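Local coordinates for trypsin-resistant surface T6 protein (Streptococcus pyogenes serotype M6, PDB 4P0D), which is the T6 backbone pilin, the surface antigen that probably polymerises into the shaft of the cell-wall-anchored pilus, at residues Gln320-Lys325 with Tyr359-Gln364; Tyr388-Asn393 with Gly469-Glu474. The protein carries 1 engineered substitution. One frame throughout, in Å; residues are numbered along the deposited sequence.

Contact 1 (Gln320-Lys325 with Tyr359-Gln364); sequences QIAFRK and YAISTQ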
loop_
_atom_site.group_PDB
_atom_site.type_symbol
_atom_site.label_atom_id
_atom_site.label_comp_id
_atom_site.label_asym_id
_atom_site.label_seq_id
_atom_site.Cartn_x
_atom_site.Cartn_y
_atom_site.Cartn_z
ATOM N N GLN A 320 9.219 17.452 -16.381
ATOM C CA GLN A 320 9.091 17.756 -17.791
ATOM C C GLN A 320 10.074 18.836 -18.177
ATOM O O GLN A 320 10.423 19.693 -17.361
ATOM C CB GLN A 320 7.657 18.124 -18.145
ATOM C CG GLN A 320 7.083 19.292 -17.372
ATOM C CD GLN A 320 5.584 19.434 -17.556
ATOM O OE1 GLN A 320 4.894 18.497 -17.968
ATOM N NE2 GLN A 320 5.069 20.605 -17.233
ATOM N N ILE A 321 10.549 18.748 -19.410
ATOM C CA ILE A 321 11.524 19.678 -19.939
ATOM C C ILE A 321 10.820 20.731 -20.791
ATOM O O ILE A 321 9.986 20.405 -21.621
ATOM C CB ILE A 321 12.586 18.952 -20.780
ATOM C CG1 ILE A 321 13.279 17.884 -19.926
ATOM C CG2 ILE A 321 13.621 19.942 -21.321
ATOM C CD1 ILE A 321 14.225 17.009 -20.696
ATOM N N ALA A 322 11.216 21.983 -20.590
ATOM C CA ALA A 322 10.658 23.119 -21.306
ATOM C C ALA A 322 11.793 24.026 -21.769
ATOM O O ALA A 322 12.866 24.058 -21.165
ATOM C CB ALA A 322 9.693 23.887 -20.406
ATOM N N PHE A 323 11.561 24.743 -22.854
ATOM C CA PHE A 323 12.535 25.704 -23.355
ATOM C C PHE A 323 11.815 26.757 -24.195
ATOM O O PHE A 323 10.649 26.600 -24.547
ATOM C CB PHE A 323 13.602 25.000 -24.194
ATOM C CG PHE A 323 13.056 24.287 -25.412
ATOM C CD1 PHE A 323 12.852 24.974 -26.597
ATOM C CD2 PHE A 323 12.754 22.927 -25.370
ATOM C CE1 PHE A 323 12.361 24.336 -27.713
ATOM C CE2 PHE A 323 12.273 22.272 -26.491
ATOM C CZ PHE A 323 12.068 22.979 -27.664
ATOM N N ARG A 324 12.519 27.836 -24.508
ATOM C CA ARG A 324 11.948 28.864 -25.351
ATOM C C ARG A 324 12.824 29.086 -26.576
ATOM O O ARG A 324 14.056 29.129 -26.474
ATOM C CB ARG A 324 11.755 30.160 -24.575
ATOM C CG ARG A 324 10.846 31.144 -25.289
ATOM C CD ARG A 324 10.761 32.457 -24.535
ATOM N NE ARG A 324 9.493 33.123 -24.800
ATOM C CZ ARG A 324 9.165 34.331 -24.346
ATOM N NH1 ARG A 324 10.017 35.030 -23.588
ATOM N NH2 ARG A 324 7.978 34.845 -24.650
ATOM N N LYS A 325 12.162 29.221 -27.726
ATOM C CA LYS A 325 12.817 29.472 -28.994
ATOM C C LYS A 325 12.703 30.947 -29.362
ATOM O O LYS A 325 11.594 31.477 -29.404
ATOM C CB LYS A 325 12.153 28.626 -30.077
ATOM C CG LYS A 325 12.918 28.570 -31.384
ATOM C CD LYS A 325 14.376 28.189 -31.134
ATOM C CE LYS A 325 15.134 28.006 -32.431
ATOM N NZ LYS A 325 15.323 29.302 -33.124
ATOM N N TYR A 359 7.462 28.736 -26.570
ATOM C CA TYR A 359 7.631 27.706 -25.539
ATOM C C TYR A 359 7.254 26.329 -26.051
ATOM O O TYR A 359 6.330 26.199 -26.847
ATOM C CB TYR A 359 6.783 28.024 -24.283
ATOM C CG TYR A 359 7.352 29.109 -23.394
ATOM C CD1 TYR A 359 8.547 28.919 -22.724
ATOM C CD2 TYR A 359 6.681 30.328 -23.207
ATOM C CE1 TYR A 359 9.084 29.903 -21.912
ATOM C CE2 TYR A 359 7.207 31.312 -22.371
ATOM C CZ TYR A 359 8.412 31.093 -21.742
ATOM O OH TYR A 359 8.984 32.053 -20.933
ATOM N N ALA A 360 7.974 25.312 -25.569
ATOM C CA ALA A 360 7.628 23.905 -25.792
ATOM C C ALA A 360 7.823 23.111 -24.490
ATOM O O ALA A 360 8.649 23.482 -23.666
ATOM C CB ALA A 360 8.490 23.326 -26.901
ATOM N N ILE A 361 7.060 22.033 -24.306
ATOM C CA ILE A 361 7.226 21.171 -23.140
ATOM C C ILE A 361 7.219 19.698 -23.549
ATOM O O ILE A 361 6.439 19.282 -24.404
ATOM C CB ILE A 361 6.125 21.401 -22.076
ATOM C CG1 ILE A 361 6.174 22.838 -21.557
ATOM C CG2 ILE A 361 6.298 20.452 -20.902
ATOM C CD1 ILE A 361 5.022 23.173 -20.638
ATOM N N SER A 362 8.086 18.920 -22.917
ATOM C CA SER A 362 8.212 17.497 -23.209
ATOM C C SER A 362 7.186 16.676 -22.433
ATOM O O SER A 362 6.573 17.165 -21.484
ATOM C CB SER A 362 9.597 17.016 -22.829
ATOM O OG SER A 362 9.719 16.804 -21.427
ATOM N N THR A 363 7.039 15.420 -22.829
ATOM C CA THR A 363 6.377 14.413 -22.009
ATOM C C THR A 363 7.231 14.097 -20.767
ATOM O O THR A 363 8.352 14.608 -20.617
ATOM C CB THR A 363 6.162 13.122 -22.814
ATOM O OG1 THR A 363 7.387 12.758 -23.455
ATOM C CG2 THR A 363 5.064 13.305 -23.846
ATOM N N GLN A 364 6.732 13.219 -19.902
ATOM C CA GLN A 364 7.318 13.024 -18.565
ATOM C C GLN A 364 8.629 12.243 -18.571
ATOM O O GLN A 364 8.730 11.168 -19.167
ATOM C CB GLN A 364 6.328 12.311 -17.641
ATOM C CG GLN A 364 4.987 12.991 -17.429
ATOM C CD GLN A 364 3.934 12.582 -18.443
ATOM O OE1 GLN A 364 4.256 12.245 -19.572
ATOM N NE2 GLN A 364 2.670 12.624 -18.047
HETATM O O HOH W 1 4.854 16.202 -19.577
#
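Phe323 and Ala360 form the hydrogen-bonded pair of a short antiparallel ladder: Ala360 N donates to Phe323 O over 3.1 Å and Phe323 N returns a longer bond to Ala360 O. Two residues along, Ser362 N reaches Ile321 O at 2.7 Å, but the return bond, from Ile321 N, is accepted by a side chain, Ser362 OG, rather than by a carbonyl (2.9 Å, 168° at the hydrogen). Ser362 OG lies between its own backbone N and carbonyl carbon (chi1 79°); the hydroxyl accepts from Ile321 N and donates a hydrogen bond to Thr363 O. A water donates to both Gln320 OE1 and Ser362 O, while Gln320 NE2 binds Thr470.

At the other end, Arg324 lies over the Tyr359 ring, its chain extended from CG to NE. CG makes a CH-pi contact, 4.2 Å from the ring centroid, and NE lies nearer the rim. The guanidinium is almost parallel to the ring, the planes 6° apart, and its NE also donates to Asn357 O. A second CH-pi contact sets Ala360 CB over the face of the Phe323 ring, 3.7 Å from CZ. Separately, the Ile361 CG2 methyl lies against the amide of Gln320, 3.6 Å from CD.

Strand 320-327 is the middle of three, between 359-361 and 470-479, in the prealbumin-like domain. Ile321 and Phe323 face strand 368-376 of the opposing sheet, and neighbouring Lys325 is covalently joined through NZ to Asn479 CG, an isopeptide crosslink to strand 470-479.

Contact 2 (Tyr388-Asn393 with Gly469-Glu474); sequences YEITAN and GTVLLE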
loop_
_atom_site.group_PDB
_atom_site.type_symbol
_atom_site.label_atom_id
_atom_site.label_comp_id
_atom_site.label_asym_id
_atom_site.label_seq_id
_atom_site.Cartn_x
_atom_site.Cartn_y
_atom_site.Cartn_z
ATOM N N TYR A 388 21.516 21.200 -27.404
ATOM C CA TYR A 388 21.419 21.879 -26.105
ATOM C C TYR A 388 21.174 20.857 -25.016
ATOM O O TYR A 388 20.203 20.103 -25.069
ATOM C CB TYR A 388 20.327 22.959 -26.133
ATOM C CG TYR A 388 20.695 24.071 -27.087
ATOM C CD1 TYR A 388 20.441 23.958 -28.442
ATOM C CD2 TYR A 388 21.374 25.202 -26.640
ATOM C CE1 TYR A 388 20.821 24.955 -29.331
ATOM C CE2 TYR A 388 21.761 26.202 -27.521
ATOM C CZ TYR A 388 21.484 26.073 -28.864
ATOM O OH TYR A 388 21.861 27.062 -29.752
ATOM N N GLU A 389 22.059 20.834 -24.028
ATOM C CA GLU A 389 21.931 19.912 -22.922
ATOM C C GLU A 389 21.182 20.550 -21.758
ATOM O O GLU A 389 21.182 21.772 -21.578
ATOM C CB GLU A 389 23.311 19.398 -22.510
ATOM C CG GLU A 389 24.013 18.679 -23.656
ATOM C CD GLU A 389 25.346 18.075 -23.280
ATOM O OE1 GLU A 389 25.733 18.160 -22.097
ATOM O OE2 GLU A 389 26.004 17.510 -24.185
ATOM N N ILE A 390 20.508 19.707 -20.994
ATOM C CA ILE A 390 19.772 20.134 -19.826
ATOM C C ILE A 390 19.690 18.959 -18.859
ATOM O O ILE A 390 19.513 17.799 -19.274
ATOM C CB ILE A 390 18.370 20.651 -20.210
ATOM C CG1 ILE A 390 17.743 21.426 -19.041
ATOM C CG2 ILE A 390 17.492 19.514 -20.715
ATOM C CD1 ILE A 390 16.428 22.092 -19.401
ATOM N N THR A 391 19.873 19.266 -17.580
ATOM C CA THR A 391 19.827 18.286 -16.513
ATOM C C THR A 391 18.492 18.465 -15.810
ATOM O O THR A 391 18.129 19.583 -15.430
ATOM C CB THR A 391 20.997 18.484 -15.534
ATOM O OG1 THR A 391 22.231 18.273 -16.225
ATOM C CG2 THR A 391 20.926 17.517 -14.370
ATOM N N ALA A 392 17.751 17.363 -15.664
ATOM C CA ALA A 392 16.456 17.384 -14.992
ATOM C C ALA A 392 16.535 16.651 -13.656
ATOM O O ALA A 392 16.986 15.506 -13.601
ATOM C CB ALA A 392 15.391 16.751 -15.873
ATOM N N ASN A 393 16.094 17.318 -12.595
ATOM C CA ASN A 393 15.941 16.703 -11.273
ATOM C C ASN A 393 15.104 17.580 -10.333
ATOM O O ASN A 393 14.642 18.658 -10.704
ATOM C CB ASN A 393 17.317 16.396 -10.657
ATOM C CG ASN A 393 18.213 17.616 -10.604
ATOM O OD1 ASN A 393 17.800 18.677 -10.142
ATOM N ND2 ASN A 393 19.434 17.473 -11.075
ATOM N N GLY A 469 8.009 20.928 -10.905
ATOM C CA GLY A 469 7.785 19.917 -11.942
ATOM C C GLY A 469 8.434 20.190 -13.287
ATOM O O GLY A 469 8.788 19.263 -14.010
ATOM N N THR A 470 8.616 21.460 -13.633
ATOM C CA THR A 470 9.185 21.803 -14.931
ATOM C C THR A 470 10.625 22.298 -14.824
ATOM O O THR A 470 10.968 23.129 -13.967
ATOM C CB THR A 470 8.305 22.830 -15.668
ATOM O OG1 THR A 470 6.985 22.310 -15.788
ATOM C CG2 THR A 470 8.860 23.127 -17.081
ATOM N N VAL A 471 11.474 21.748 -15.694
ATOM C CA VAL A 471 12.855 22.157 -15.813
ATOM C C VAL A 471 12.945 23.006 -17.082
ATOM O O VAL A 471 12.918 22.471 -18.186
ATOM C CB VAL A 471 13.788 20.943 -15.917
ATOM C CG1 VAL A 471 15.231 21.393 -15.983
ATOM C CG2 VAL A 471 13.597 20.006 -14.726
ATOM N N LEU A 472 13.042 24.323 -16.919
ATOM C CA LEU A 472 13.123 25.263 -18.060
ATOM C C LEU A 472 14.564 25.605 -18.419
ATOM O O LEU A 472 15.346 26.033 -17.557
ATOM C CB LEU A 472 12.369 26.549 -17.727
ATOM C CG LEU A 472 12.353 27.670 -18.786
ATOM C CD1 LEU A 472 11.618 27.240 -20.042
ATOM C CD2 LEU A 472 11.724 28.924 -18.206
ATOM N N LEU A 473 14.933 25.420 -19.682
ATOM C CA LEU A 473 16.317 25.679 -20.103
ATOM C C LEU A 473 16.763 27.100 -19.702
ATOM O O LEU A 473 16.030 28.045 -19.938
ATOM C CB LEU A 473 16.435 25.525 -21.616
ATOM C CG LEU A 473 17.845 25.567 -22.201
ATOM C CD1 LEU A 473 18.653 24.340 -21.814
ATOM C CD2 LEU A 473 17.768 25.663 -23.715
ATOM N N GLU A 474 17.963 27.231 -19.132
ATOM C CA GLU A 474 18.446 28.516 -18.571
ATOM C C GLU A 474 18.510 29.627 -19.618
ATOM O O GLU A 474 18.049 30.747 -19.382
ATOM C CB GLU A 474 19.827 28.342 -17.938
#
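Ile390 projects from strand 388-392 and packs against Val471 and Leu473. Its CG1 is anti to the backbone N (chi1 -165°), and the terminal CD1 ends 3.7 Å from Val471 CG1 and equally close to Leu473 CA, so this one methyl meets both a side chain and the main chain. The Ile390 and Val471 side chains lie alongside, pointing opposite ways, whereas Leu473 lies slantwise to Ile390 and brings its CD1 to 4.0 Å from Ile390 CD1. The two branches of Val471 divide the work: CG1 also rests 3.5 Å from Thr391 O, and CG2 packs on Ala392 CB at 3.9 Å. No hydrogen bond joins the segments, whose strand axes come no closer than 7.9 Å; the contact is van der Waals, side chains meeting one another and the facing backbone.

Packing thins out beyond Ile390. Leu473 CD1 still approaches Glu389 O at 3.6 Å, but its other methyl, CD2, only grazes Tyr388 CB at 4.4 Å, and the phenol OH of Tyr388 is hydrogen-bonded to Asn384 ND2 instead. Glu389 and Thr391 point away from strand 470-472 and are exposed, giving strand 388-392 one face on the core and one on solvent.

This is the face-to-face packing of a beta sandwich. Strand 388-392 forms the edge of a four-stranded antiparallel sheet, hydrogen-bonded to strand 368-376 through Ile390 and Tyr370 among others; strand 470-479 belongs to the opposing sheet. Ile321 of strand 320-327, in that opposing sheet, also touches Ile390, and Thr396 and Ala397 cover Val471.

Contact 1 pairs two strands within one sheet, and contact 2 packs that sheet against the one opposite. Their centres are 9 Å apart, and strands 320-327 and 470-479, one from each contact, run parallel as neighbours: Gln320 O lies 2.8 Å from Val471 N and Ala322 O 2.9 Å from Leu473 N, both probable hydrogen bonds. On the face away from Ile321 and Phe323, Ala322 CB packs 3.5 Å from Thr470 CG2. Strand 320-327 thus takes part in both contacts, since its Ile321 also touches Ile390 across the sandwich. The calcium site at Ser82 and Thr85 belongs to another part of the chain.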